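Local atomic coordinates of glucose-6-phosphate 1-dehydrogenase (Mycobacterium avium, PDB entry 4LGV), a protein that probably catalyses the oxidation of glucose 6-phosphate to 6-phosphogluconolactone with a nicotinamide dinucleotide coenzyme, the entry step of the pentose phosphate pathway. Residues A[51-56]-A[88-93]; A[45-50]-A[414-419]; A[62-67]-A[102-107]; A[37-42]-A[66-71]. All coordinates share one frame; numbering follows the deposited sequence.

From the N terminus, the chain passes first through 37-42, the turn between strand 32-36 and helix 41-56; contact 4 closes when strand 64-68 ends beside it. Segments 45-50 and 51-56 follow along that helix and open contacts 2 and 1. Contact 4 crosses both. Contact 1 closes at 88-93, and contact 3, begun at 62-67, closes at 102-107, so these two also cross; contacts 3 and 4 share Gly66 and Val67. Both contact 1 and contact 3 fall within the long loop that contact 2 closes at 414-419. Contacts 1, 3 and 4 lie within the Rossmann-type domain, among its first three strands and intervening helices, and contact 2 joins it to helix 413-424 of the C-terminal part.

Contact 1: residues A[51-56]-A[88-93]; sequences LYRLER and TGETFD
A salt-bridge network of Arg53, Arg56 and Glu90 ties the last turns of helix 41-56, in the Rossmann-type dinucleotide-binding domain, to the loop between helices 74-87 and 94-103. Glu90 holds CG anti to its backbone N (chi1 -173°), which sets CG against the Tyr52 ring, 3.8 Å from CE2, and the bend at chi2 (66°) turns the carboxylate toward the two arginines. Arg56 grips it end-on: NH1 at 2.7 Å and NH2 at 3.0 Å both reach Glu90 OE2, from the same face of the carboxylate. Arg53 NH1 meets the other oxygen, Glu90 OE1, on its syn side at 3.0 Å and nearly straight (164°). Glu90 OE1 also forms a salt bridge with Arg49, and Arg53 NE forms one with Glu417. With so many positive groups around it, Glu90 is probably held ionised. The Tyr52 and Phe92 rings lie nearly parallel but slid apart, centroids 5.9 Å from each other, and barely overlap. Water 1 bridges Tyr52 OH, Arg56 NH1 and Thr91 O. The Tyr52 hydroxyl is also an acceptor, taking the backbone N-H of Asp93 at an N-to-OH distance of 2.7 Å.

Contact 2: residues A[45-50]-A[414-419]; sequences KMTFRA and RPYERL
Tyr416 carries most of this contact, lying against Met46, Thr47 and Ala50 where helix 413-424 packs on helix 41-56; the local axes come within 9.5 Å and are inclined at 65°. A chi1 of -174° throws its ring across to the other helix. Met46 CB sits over one face, 3.8 Å from the centroid of the Tyr416 ring in a CH-pi contact. The rest of that chain runs back past the ring in the opposite direction as a Met-aromatic contact, with Met46 SD oblique to the Tyr416 ring, 5.4 Å from its centroid, and Met46 CE 3.7 Å from Tyr416 CB. Ala50 CB comes in at the ring's edge, 3.6 Å from Tyr416 CD2. At the far end, Tyr416 OH approaches Thr47 OG1 to 2.6 Å; Tyr416 OH is hydrogen-bonded to the Tyr133 hydroxyl and Thr47 OG1 to Glu135. Glu417 follows, its CB 4.1 Å from Ala50 CB and its carboxylate bound to Arg53 and Arg57. Around this pair, Phe48 points the other way onto helix 74-87, Tyr133 belongs to strand 130-134 of the parallel sheet, and His193, just past strand 188-191, meets the Tyr416 ring edge-to-face.

Contact 3: residues A[62-67]-A[102-107]; sequences HPIIGV and GRLSYL
Ile64 and Leu104 begin the parallel pairing of strands 64-68 and 104-108 in the Rossmann-type sheet, and their side chains cross on one face with Ile64 CG2 3.6 Å from Leu104 CD1. Leu104 reaches over because its chi2 of 54° turns CD1 toward the neighbouring strand. Farther along that face, Gly66 has no side chain, and the Tyr106 ring leans across its peptide, with CD1 3.4 Å from Gly66 O; the phenol OH bonds to Asp70 O. Ile65, Ser105, Val67 and Leu107 occupy the reverse face. Ser105 holds OG between its backbone N and carbonyl carbon (chi1 56°), close to Ile65 CG1 at 3.5 Å, and water 2 links this hydroxyl to Ile64 O. Before the strands pair, Arg103 runs extended from CG to NE alongside His62, with CD 3.6 Å from His62 O, and its NE forms a salt bridge with Glu55. Four backbone hydrogen bonds join the segments in parallel register, Ile64 and Gly66 each using both N and O, as in Ile64 N to Arg103 O at 2.9 Å. Backbone N-H and C=O groups thus satisfy one another between the strands, and Ile64 O also accepts from water 2, while largely apolar side chains face helix 74-87 on one side of the sheet and helix 114-123 on the other.

Contact 4: residues A[37-42]-A[66-71]; sequences GITGDL and GVASDD
Gly37 N gives its hydrogen to Val67 O at 2.8 Å, and the next amide, Ile38 N, makes a weak second bond to the same oxygen, so the strand end is gripped by the start of a type I turn that runs from Gly37 to Gly40. Gly37 enters the turn with positive phi (101°), and Gly40 takes the N-cap position of helix 41-56. The sequence from Gly37 to Leu42 matches the glycine-rich coenzyme fingerprint of glucose-6-phosphate dehydrogenases, and this loop is therefore probably part of the dinucleotide site. Ile38 places CG2 over Gly66, 3.9 Å from its CA, a close approach made possible by the lack of a side chain there; the same methyl stands 4.2 Å from Ala68 CB. A chi1 of 63° directs the Thr39 hydroxyl at Asp70: Thr39 OG1 donates to Asp70 OD1 at 2.6 Å, coming from well above the carboxylate plane. Ala68 CB packs against Thr39, 3.5 Å from Thr39 OG1 and 3.8 Å from Thr39 CG2. The contact lies within the beta-alpha-beta unit of strand 32-36, helix 41-56 and strand 64-68, while Tyr106, from the adjoining edge strand 104-108, packs on Ile38 and Ala68 and bonds to Asp70 O.

Contact 1: residues A[51-56]-A[88-93]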
loop_
_atom_site.group_PDB
_atom_site.type_symbol
_atom_site.label_atom_id
_atom_site.label_comp_id
_atom_site.label_asym_id
_atom_site.label_seq_id
_atom_site.Cartn_x
_atom_site.Cartn_y
_atom_site.Cartn_z
ATOM N N LEU A 51 47.544 15.830 1.513
ATOM C CA LEU A 51 48.498 15.076 2.259
ATOM C C LEU A 51 48.910 15.784 3.566
ATOM O O LEU A 51 49.021 15.166 4.648
ATOM C CB LEU A 51 49.742 14.812 1.407
ATOM C CG LEU A 51 49.519 13.907 0.200
ATOM C CD1 LEU A 51 50.762 13.879 -0.673
ATOM C CD2 LEU A 51 49.171 12.527 0.650
ATOM N N TYR A 52 49.124 17.087 3.460
ATOM C CA TYR A 52 49.443 17.917 4.628
ATOM C C TYR A 52 48.358 17.784 5.681
ATOM O O TYR A 52 48.656 17.623 6.900
ATOM C CB TYR A 52 49.641 19.393 4.205
ATOM C CG TYR A 52 49.820 20.332 5.347
ATOM C CD1 TYR A 52 51.080 20.539 5.911
ATOM C CD2 TYR A 52 48.732 21.016 5.904
ATOM C CE1 TYR A 52 51.232 21.339 7.033
ATOM C CE2 TYR A 52 48.888 21.852 7.010
ATOM C CZ TYR A 52 50.126 22.011 7.548
ATOM O OH TYR A 52 50.271 22.838 8.627
ATOM N N ARG A 53 47.095 17.862 5.258
ATOM C CA ARG A 53 45.968 17.807 6.233
ATOM C C ARG A 53 45.849 16.431 6.871
ATOM O O ARG A 53 45.569 16.295 8.057
ATOM C CB ARG A 53 44.644 18.202 5.571
ATOM C CG ARG A 53 44.574 19.676 5.178
ATOM C CD ARG A 53 43.425 19.963 4.216
ATOM N NE ARG A 53 42.096 19.639 4.738
ATOM C CZ ARG A 53 41.307 20.484 5.401
ATOM N NH1 ARG A 53 41.652 21.729 5.612
ATOM N NH2 ARG A 53 40.129 20.066 5.823
ATOM N N LEU A 54 46.125 15.395 6.096
ATOM C CA LEU A 54 46.085 14.042 6.642
ATOM C C LEU A 54 47.214 13.899 7.657
ATOM O O LEU A 54 47.021 13.304 8.719
ATOM C CB LEU A 54 46.174 13.004 5.541
ATOM C CG LEU A 54 44.953 12.850 4.613
ATOM C CD1 LEU A 54 45.334 12.084 3.345
ATOM C CD2 LEU A 54 43.826 12.131 5.301
ATOM N N GLU A 55 48.375 14.485 7.357
ATOM C CA GLU A 55 49.491 14.494 8.306
ATOM C C GLU A 55 49.150 15.226 9.578
ATOM O O GLU A 55 49.422 14.740 10.670
ATOM C CB GLU A 55 50.719 15.145 7.684
ATOM C CG GLU A 55 51.962 15.086 8.548
ATOM C CD GLU A 55 52.474 13.687 8.653
ATOM O OE1 GLU A 55 52.988 13.162 7.647
ATOM O OE2 GLU A 55 52.339 13.093 9.725
ATOM N N ARG A 56 48.555 16.397 9.457
ATOM C CA ARG A 56 48.093 17.094 10.637
ATOM C C ARG A 56 47.152 16.271 11.519
ATOM O O ARG A 56 47.228 16.345 12.723
ATOM C CB ARG A 56 47.403 18.426 10.275
ATOM C CG ARG A 56 46.966 19.221 11.518
ATOM C CD ARG A 56 46.538 20.629 11.135
ATOM N NE ARG A 56 45.348 20.602 10.272
ATOM C CZ ARG A 56 45.063 21.461 9.285
ATOM N NH1 ARG A 56 45.866 22.479 9.003
ATOM N NH2 ARG A 56 43.932 21.300 8.591
ATOM N N THR A 88 47.238 27.699 -1.069
ATOM C CA THR A 88 45.811 27.377 -0.883
ATOM C C THR A 88 45.133 28.143 0.256
ATOM O O THR A 88 43.907 28.158 0.336
ATOM C CB THR A 88 45.582 25.895 -0.562
ATOM O OG1 THR A 88 46.093 25.607 0.764
ATOM C CG2 THR A 88 46.239 25.006 -1.633
ATOM N N GLY A 89 45.912 28.767 1.137
ATOM C CA GLY A 89 45.342 29.465 2.319
ATOM C C GLY A 89 45.272 28.575 3.568
ATOM O O GLY A 89 44.904 29.023 4.630
ATOM N N GLU A 90 45.647 27.307 3.428
ATOM C CA GLU A 90 45.771 26.394 4.571
ATOM C C GLU A 90 46.717 26.956 5.655
ATOM O O GLU A 90 47.796 27.495 5.343
ATOM C CB GLU A 90 46.311 25.036 4.051
ATOM C CG GLU A 90 46.343 23.913 5.071
ATOM C CD GLU A 90 44.951 23.525 5.504
ATOM O OE1 GLU A 90 44.088 23.280 4.641
ATOM O OE2 GLU A 90 44.740 23.488 6.713
ATOM N N THR A 91 46.303 26.863 6.917
ATOM C CA THR A 91 47.168 27.218 8.044
ATOM C C THR A 91 48.419 26.317 8.007
ATOM O O THR A 91 48.312 25.093 8.020
ATOM C CB THR A 91 46.446 27.018 9.380
ATOM O OG1 THR A 91 45.329 27.924 9.475
ATOM C CG2 THR A 91 47.392 27.305 10.570
ATOM N N PHE A 92 49.590 26.934 7.957
ATOM C CA PHE A 92 50.865 26.221 7.771
ATOM C C PHE A 92 51.609 26.064 9.100
ATOM O O PHE A 92 51.895 27.052 9.801
ATOM C CB PHE A 92 51.768 26.957 6.768
ATOM C CG PHE A 92 52.960 26.144 6.338
ATOM C CD1 PHE A 92 52.856 25.267 5.288
ATOM C CD2 PHE A 92 54.160 26.234 7.002
ATOM C CE1 PHE A 92 53.928 24.512 4.890
ATOM C CE2 PHE A 92 55.263 25.487 6.617
ATOM C CZ PHE A 92 55.143 24.618 5.564
ATOM N N ASP A 93 51.866 24.819 9.461
ATOM C CA ASP A 93 52.626 24.459 10.669
ATOM C C ASP A 93 53.848 23.672 10.197
ATOM O O ASP A 93 53.727 22.628 9.574
ATOM C CB ASP A 93 51.714 23.648 11.584
ATOM C CG ASP A 93 52.403 23.073 12.789
ATOM O OD1 ASP A 93 53.649 22.934 12.811
ATOM O OD2 ASP A 93 51.682 22.809 13.794
HETATM O O HOH W 1 47.937 23.500 10.019
#

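Contact 2: residues A[45-50]-A[414-419]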
loop_
_atom_site.group_PDB
_atom_site.type_symbol
_atom_site.label_atom_id
_atom_site.label_comp_id
_atom_site.label_asym_id
_atom_site.label_seq_id
_atom_site.Cartn_x
_atom_site.Cartn_y
_atom_site.Cartn_z
ATOM N N LYS A 45 47.300 22.111 -6.800
ATOM C CA LYS A 45 46.039 22.725 -6.355
ATOM C C LYS A 45 45.509 21.967 -5.124
ATOM O O LYS A 45 45.126 22.608 -4.155
ATOM C CB LYS A 45 44.984 22.855 -7.481
ATOM N N MET A 46 45.583 20.627 -5.145
ATOM C CA MET A 46 44.907 19.783 -4.193
ATOM C C MET A 46 45.797 18.778 -3.458
ATOM O O MET A 46 45.670 18.632 -2.236
ATOM C CB MET A 46 43.765 18.975 -4.894
ATOM C CG MET A 46 42.619 19.773 -5.528
ATOM S SD MET A 46 41.548 20.759 -4.429
ATOM C CE MET A 46 41.611 19.912 -2.882
ATOM N N THR A 47 46.608 17.999 -4.166
ATOM C CA THR A 47 47.164 16.784 -3.520
ATOM C C THR A 47 48.095 17.082 -2.355
ATOM O O THR A 47 47.974 16.499 -1.277
ATOM C CB THR A 47 47.879 15.868 -4.517
ATOM O OG1 THR A 47 47.057 15.695 -5.676
ATOM C CG2 THR A 47 48.181 14.561 -3.897
ATOM N N PHE A 48 49.015 18.021 -2.552
ATOM C CA PHE A 48 49.917 18.415 -1.467
ATOM C C PHE A 48 49.186 18.900 -0.206
ATOM O O PHE A 48 49.490 18.463 0.922
ATOM C CB PHE A 48 50.888 19.462 -1.922
ATOM C CG PHE A 48 52.018 18.923 -2.741
ATOM C CD1 PHE A 48 52.796 17.903 -2.276
ATOM C CD2 PHE A 48 52.337 19.499 -3.967
ATOM C CE1 PHE A 48 53.831 17.429 -3.018
ATOM C CE2 PHE A 48 53.401 19.018 -4.723
ATOM C CZ PHE A 48 54.140 17.975 -4.247
ATOM N N ARG A 49 48.221 19.776 -0.389
ATOM C CA ARG A 49 47.368 20.216 0.723
ATOM C C ARG A 49 46.642 19.061 1.430
ATOM O O ARG A 49 46.608 18.980 2.660
ATOM C CB ARG A 49 46.340 21.216 0.201
ATOM C CG ARG A 49 45.638 21.972 1.311
ATOM C CD ARG A 49 44.349 22.595 0.817
ATOM N NE ARG A 49 43.702 23.274 1.900
ATOM C CZ ARG A 49 42.668 24.100 1.776
ATOM N NH1 ARG A 49 42.112 24.335 0.581
ATOM N NH2 ARG A 49 42.157 24.660 2.870
ATOM N N ALA A 50 46.095 18.145 0.652
ATOM C CA ALA A 50 45.387 16.983 1.204
ATOM C C ALA A 50 46.321 16.077 2.019
ATOM O O ALA A 50 45.965 15.691 3.124
ATOM C CB ALA A 50 44.752 16.207 0.097
ATOM N N ARG A 414 37.920 18.988 1.188
ATOM C CA ARG A 414 37.378 17.939 2.056
ATOM C C ARG A 414 37.001 16.694 1.287
ATOM O O ARG A 414 37.426 15.599 1.636
ATOM C CB ARG A 414 36.185 18.486 2.817
ATOM C CG ARG A 414 36.547 19.488 3.911
ATOM C CD ARG A 414 35.277 19.989 4.605
ATOM N NE ARG A 414 35.555 21.088 5.517
ATOM C CZ ARG A 414 34.713 21.572 6.435
ATOM N NH1 ARG A 414 33.484 21.056 6.627
ATOM N NH2 ARG A 414 35.122 22.573 7.194
ATOM N N PRO A 415 36.291 16.869 0.195
ATOM C CA PRO A 415 36.046 15.718 -0.645
ATOM C C PRO A 415 37.278 15.066 -1.166
ATOM O O PRO A 415 37.362 13.832 -1.224
ATOM C CB PRO A 415 35.232 16.277 -1.819
ATOM C CG PRO A 415 35.033 17.746 -1.547
ATOM C CD PRO A 415 35.405 17.998 -0.136
ATOM N N TYR A 416 38.224 15.875 -1.567
ATOM C CA TYR A 416 39.425 15.343 -2.141
ATOM C C TYR A 416 40.233 14.510 -1.140
ATOM O O TYR A 416 40.596 13.368 -1.426
ATOM C CB TYR A 416 40.243 16.485 -2.703
ATOM C CG TYR A 416 41.420 15.984 -3.427
ATOM C CD1 TYR A 416 41.322 15.530 -4.736
ATOM C CD2 TYR A 416 42.624 15.889 -2.783
ATOM C CE1 TYR A 416 42.406 15.003 -5.398
ATOM C CE2 TYR A 416 43.741 15.378 -3.435
ATOM C CZ TYR A 416 43.630 14.933 -4.751
ATOM O OH TYR A 416 44.748 14.472 -5.396
ATOM N N GLU A 417 40.453 15.018 0.054
ATOM C CA GLU A 417 41.139 14.225 1.095
ATOM C C GLU A 417 40.364 12.971 1.517
ATOM O O GLU A 417 40.951 11.925 1.816
ATOM C CB GLU A 417 41.459 15.094 2.325
ATOM C CG GLU A 417 40.256 15.611 3.086
ATOM C CD GLU A 417 40.595 16.681 4.127
ATOM O OE1 GLU A 417 41.766 16.940 4.278
ATOM O OE2 GLU A 417 39.696 17.258 4.789
ATOM N N ARG A 418 39.039 13.071 1.582
ATOM C CA ARG A 418 38.216 11.908 1.893
ATOM C C ARG A 418 38.437 10.784 0.864
ATOM O O ARG A 418 38.552 9.624 1.216
ATOM C CB ARG A 418 36.756 12.346 1.891
ATOM C CG ARG A 418 35.758 11.278 2.237
ATOM C CD ARG A 418 34.358 11.823 2.101
ATOM N NE ARG A 418 33.393 10.811 2.474
ATOM C CZ ARG A 418 32.149 10.703 2.007
ATOM N NH1 ARG A 418 31.679 11.536 1.067
ATOM N NH2 ARG A 418 31.369 9.767 2.490
ATOM N N LEU A 419 38.480 11.125 -0.419
ATOM C CA LEU A 419 38.696 10.120 -1.469
ATOM C C LEU A 419 40.067 9.489 -1.394
ATOM O O LEU A 419 40.202 8.276 -1.574
ATOM C CB LEU A 419 38.536 10.733 -2.861
ATOM C CG LEU A 419 37.111 11.002 -3.257
ATOM C CD1 LEU A 419 37.059 11.831 -4.518
ATOM C CD2 LEU A 419 36.333 9.727 -3.469
#

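Contact 3: residues A[62-67]-A[102-107]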
loop_
_atom_site.group_PDB
_atom_site.type_symbol
_atom_site.label_atom_id
_atom_site.label_comp_id
_atom_site.label_asym_id
_atom_site.label_seq_id
_atom_site.Cartn_x
_atom_site.Cartn_y
_atom_site.Cartn_z
ATOM N N HIS A 62 52.762 5.907 6.420
ATOM C CA HIS A 62 53.534 5.152 5.462
ATOM C C HIS A 62 54.301 6.078 4.499
ATOM O O HIS A 62 53.918 7.219 4.284
ATOM C CB HIS A 62 52.600 4.201 4.677
ATOM C CG HIS A 62 51.957 3.152 5.532
ATOM N ND1 HIS A 62 50.635 3.216 5.927
ATOM C CD2 HIS A 62 52.484 2.071 6.156
ATOM C CE1 HIS A 62 50.363 2.188 6.720
ATOM N NE2 HIS A 62 51.474 1.487 6.881
ATOM N N PRO A 63 55.383 5.581 3.905
ATOM C CA PRO A 63 56.120 6.368 2.945
ATOM C C PRO A 63 55.338 6.732 1.656
ATOM O O PRO A 63 54.366 6.050 1.262
ATOM C CB PRO A 63 57.324 5.479 2.623
ATOM C CG PRO A 63 57.382 4.447 3.735
ATOM C CD PRO A 63 55.954 4.229 4.077
ATOM N N ILE A 64 55.762 7.832 1.056
ATOM C CA ILE A 64 55.173 8.359 -0.140
ATOM C C ILE A 64 56.260 8.584 -1.140
ATOM O O ILE A 64 57.213 9.300 -0.868
ATOM C CB ILE A 64 54.480 9.696 0.102
ATOM C CG1 ILE A 64 53.450 9.553 1.220
ATOM C CG2 ILE A 64 53.787 10.140 -1.189
ATOM C CD1 ILE A 64 52.847 10.867 1.639
ATOM N N ILE A 65 56.117 7.971 -2.310
ATOM C CA ILE A 65 57.080 8.145 -3.410
ATOM C C ILE A 65 56.416 8.980 -4.487
ATOM O O ILE A 65 55.428 8.554 -5.065
ATOM C CB ILE A 65 57.483 6.783 -3.987
ATOM C CG1 ILE A 65 58.125 5.932 -2.916
ATOM C CG2 ILE A 65 58.417 6.962 -5.159
ATOM C CD1 ILE A 65 58.439 4.539 -3.370
ATOM N N GLY A 66 56.946 10.172 -4.738
ATOM C CA GLY A 66 56.525 11.004 -5.849
ATOM C C GLY A 66 57.269 10.648 -7.118
ATOM O O GLY A 66 58.497 10.452 -7.089
ATOM N N VAL A 67 56.530 10.594 -8.242
ATOM C CA VAL A 67 57.109 10.324 -9.556
ATOM C C VAL A 67 56.681 11.360 -10.595
ATOM O O VAL A 67 55.525 11.731 -10.658
ATOM C CB VAL A 67 56.692 8.942 -10.073
ATOM C CG1 VAL A 67 57.350 8.652 -11.400
ATOM C CG2 VAL A 67 57.042 7.832 -9.081
ATOM N N GLY A 102 59.491 14.115 5.784
ATOM C CA GLY A 102 60.136 12.882 6.245
ATOM C C GLY A 102 59.649 11.596 5.615
ATOM O O GLY A 102 60.405 10.619 5.570
ATOM N N ARG A 103 58.397 11.587 5.131
ATOM C CA ARG A 103 57.812 10.416 4.468
ATOM C C ARG A 103 58.049 10.403 2.953
ATOM O O ARG A 103 57.847 9.378 2.298
ATOM C CB ARG A 103 56.304 10.420 4.639
ATOM C CG ARG A 103 55.864 10.373 6.056
ATOM C CD ARG A 103 54.330 10.304 6.164
ATOM N NE ARG A 103 53.961 10.692 7.507
ATOM C CZ ARG A 103 54.156 9.959 8.604
ATOM N NH1 ARG A 103 54.679 8.726 8.543
ATOM N NH2 ARG A 103 53.787 10.465 9.796
ATOM N N LEU A 104 58.429 11.548 2.404
ATOM C CA LEU A 104 58.427 11.745 0.962
ATOM C C LEU A 104 59.765 11.425 0.316
ATOM O O LEU A 104 60.792 11.803 0.825
ATOM C CB LEU A 104 58.077 13.185 0.678
ATOM C CG LEU A 104 57.545 13.552 -0.709
ATOM C CD1 LEU A 104 56.335 12.730 -1.130
ATOM C CD2 LEU A 104 57.164 15.034 -0.678
ATOM N N SER A 105 59.742 10.671 -0.789
ATOM C CA SER A 105 60.899 10.549 -1.681
ATOM C C SER A 105 60.465 10.908 -3.085
ATOM O O SER A 105 59.272 11.019 -3.368
ATOM C CB SER A 105 61.538 9.137 -1.618
ATOM O OG SER A 105 60.587 8.135 -1.908
ATOM N N TYR A 106 61.430 11.079 -3.981
ATOM C CA TYR A 106 61.161 11.494 -5.353
ATOM C C TYR A 106 61.958 10.706 -6.352
ATOM O O TYR A 106 63.156 10.406 -6.171
ATOM C CB TYR A 106 61.472 12.960 -5.550
ATOM C CG TYR A 106 61.175 13.474 -6.964
ATOM C CD1 TYR A 106 59.880 13.515 -7.444
ATOM C CD2 TYR A 106 62.199 13.900 -7.815
ATOM C CE1 TYR A 106 59.594 13.979 -8.707
ATOM C CE2 TYR A 106 61.922 14.357 -9.104
ATOM C CZ TYR A 106 60.603 14.424 -9.544
ATOM O OH TYR A 106 60.296 14.845 -10.840
ATOM N N LEU A 107 61.281 10.375 -7.438
ATOM C CA LEU A 107 61.861 9.615 -8.509
ATOM C C LEU A 107 61.486 10.234 -9.848
ATOM O O LEU A 107 60.296 10.432 -10.143
ATOM C CB LEU A 107 61.348 8.217 -8.354
ATOM C CG LEU A 107 62.014 7.115 -9.130
ATOM C CD1 LEU A 107 63.484 7.004 -8.733
ATOM C CD2 LEU A 107 61.282 5.823 -8.836
HETATM O O HOH W 2 59.323 7.761 0.393
#

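Contact 4: residues A[37-42]-A[66-71]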
loop_
_atom_site.group_PDB
_atom_site.type_symbol
_atom_site.label_atom_id
_atom_site.label_comp_id
_atom_site.label_asym_id
_atom_site.label_seq_id
_atom_site.Cartn_x
_atom_site.Cartn_y
_atom_site.Cartn_z
ATOM N N GLY A 37 52.750 11.929 -11.241
ATOM C CA GLY A 37 52.290 13.279 -11.619
ATOM C C GLY A 37 52.418 14.299 -10.487
ATOM O O GLY A 37 51.707 15.278 -10.455
ATOM N N ILE A 38 53.374 14.078 -9.598
ATOM C CA ILE A 38 53.508 14.849 -8.350
ATOM C C ILE A 38 53.920 16.307 -8.581
ATOM O O ILE A 38 53.751 17.147 -7.689
ATOM C CB ILE A 38 54.494 14.137 -7.393
ATOM C CG1 ILE A 38 54.410 14.682 -5.992
ATOM C CG2 ILE A 38 55.913 14.283 -7.893
ATOM C CD1 ILE A 38 53.138 14.358 -5.288
ATOM N N THR A 39 54.401 16.637 -9.775
ATOM C CA THR A 39 54.727 18.030 -10.128
ATOM C C THR A 39 53.668 18.715 -10.964
ATOM O O THR A 39 53.851 19.878 -11.348
ATOM C CB THR A 39 56.036 18.116 -10.920
ATOM O OG1 THR A 39 55.905 17.419 -12.154
ATOM C CG2 THR A 39 57.160 17.544 -10.120
ATOM N N GLY A 40 52.536 18.041 -11.213
ATOM C CA GLY A 40 51.470 18.635 -12.023
ATOM C C GLY A 40 50.482 19.532 -11.285
ATOM O O GLY A 40 50.640 19.824 -10.097
ATOM N N ASP A 41 49.483 20.017 -12.032
ATOM C CA ASP A 41 48.527 21.019 -11.517
ATOM C C ASP A 41 47.647 20.509 -10.383
ATOM O O ASP A 41 47.445 21.221 -9.395
ATOM C CB ASP A 41 47.652 21.625 -12.618
ATOM C CG ASP A 41 48.452 22.477 -13.611
ATOM O OD1 ASP A 41 49.542 23.045 -13.247
ATOM O OD2 ASP A 41 47.993 22.568 -14.780
ATOM N N LEU A 42 47.150 19.293 -10.509
ATOM C CA LEU A 42 46.293 18.765 -9.459
ATOM C C LEU A 42 47.080 18.584 -8.148
ATOM O O LEU A 42 46.569 18.902 -7.054
ATOM C CB LEU A 42 45.603 17.471 -9.886
ATOM C CG LEU A 42 44.551 16.966 -8.871
ATOM C CD1 LEU A 42 43.440 17.999 -8.632
ATOM C CD2 LEU A 42 43.973 15.615 -9.357
ATOM N N GLY A 66 56.946 10.172 -4.738
ATOM C CA GLY A 66 56.525 11.004 -5.849
ATOM C C GLY A 66 57.269 10.648 -7.118
ATOM O O GLY A 66 58.497 10.452 -7.089
ATOM N N VAL A 67 56.530 10.594 -8.242
ATOM C CA VAL A 67 57.109 10.324 -9.556
ATOM C C VAL A 67 56.681 11.360 -10.595
ATOM O O VAL A 67 55.525 11.731 -10.658
ATOM C CB VAL A 67 56.692 8.942 -10.073
ATOM C CG1 VAL A 67 57.350 8.652 -11.400
ATOM C CG2 VAL A 67 57.042 7.832 -9.081
ATOM N N ALA A 68 57.645 11.853 -11.372
ATOM C CA ALA A 68 57.387 12.788 -12.444
ATOM C C ALA A 68 58.577 12.813 -13.432
ATOM O O ALA A 68 59.650 12.293 -13.126
ATOM C CB ALA A 68 57.114 14.174 -11.877
ATOM N N SER A 69 58.403 13.484 -14.561
ATOM C CA SER A 69 59.493 13.697 -15.498
ATOM C C SER A 69 60.471 14.797 -15.096
ATOM O O SER A 69 61.604 14.788 -15.522
ATOM C CB SER A 69 58.933 14.046 -16.884
ATOM O OG SER A 69 58.293 15.305 -16.852
ATOM N N ASP A 70 60.067 15.731 -14.247
ATOM C CA ASP A 70 60.967 16.853 -13.951
ATOM C C ASP A 70 62.303 16.379 -13.353
ATOM O O ASP A 70 62.340 15.585 -12.415
ATOM C CB ASP A 70 60.315 17.841 -13.008
ATOM C CG ASP A 70 58.917 18.214 -13.457
ATOM O OD1 ASP A 70 58.043 17.330 -13.610
ATOM O OD2 ASP A 70 58.645 19.391 -13.569
ATOM N N ASP A 71 63.392 16.930 -13.871
ATOM C CA ASP A 71 64.712 16.624 -13.349
ATOM C C ASP A 71 64.999 17.605 -12.230
ATOM O O ASP A 71 65.666 18.624 -12.421
ATOM C CB ASP A 71 65.752 16.710 -14.471
ATOM C CG ASP A 71 67.131 16.234 -14.057
ATOM O OD1 ASP A 71 67.286 15.673 -12.955
ATOM O OD2 ASP A 71 68.084 16.422 -14.881
#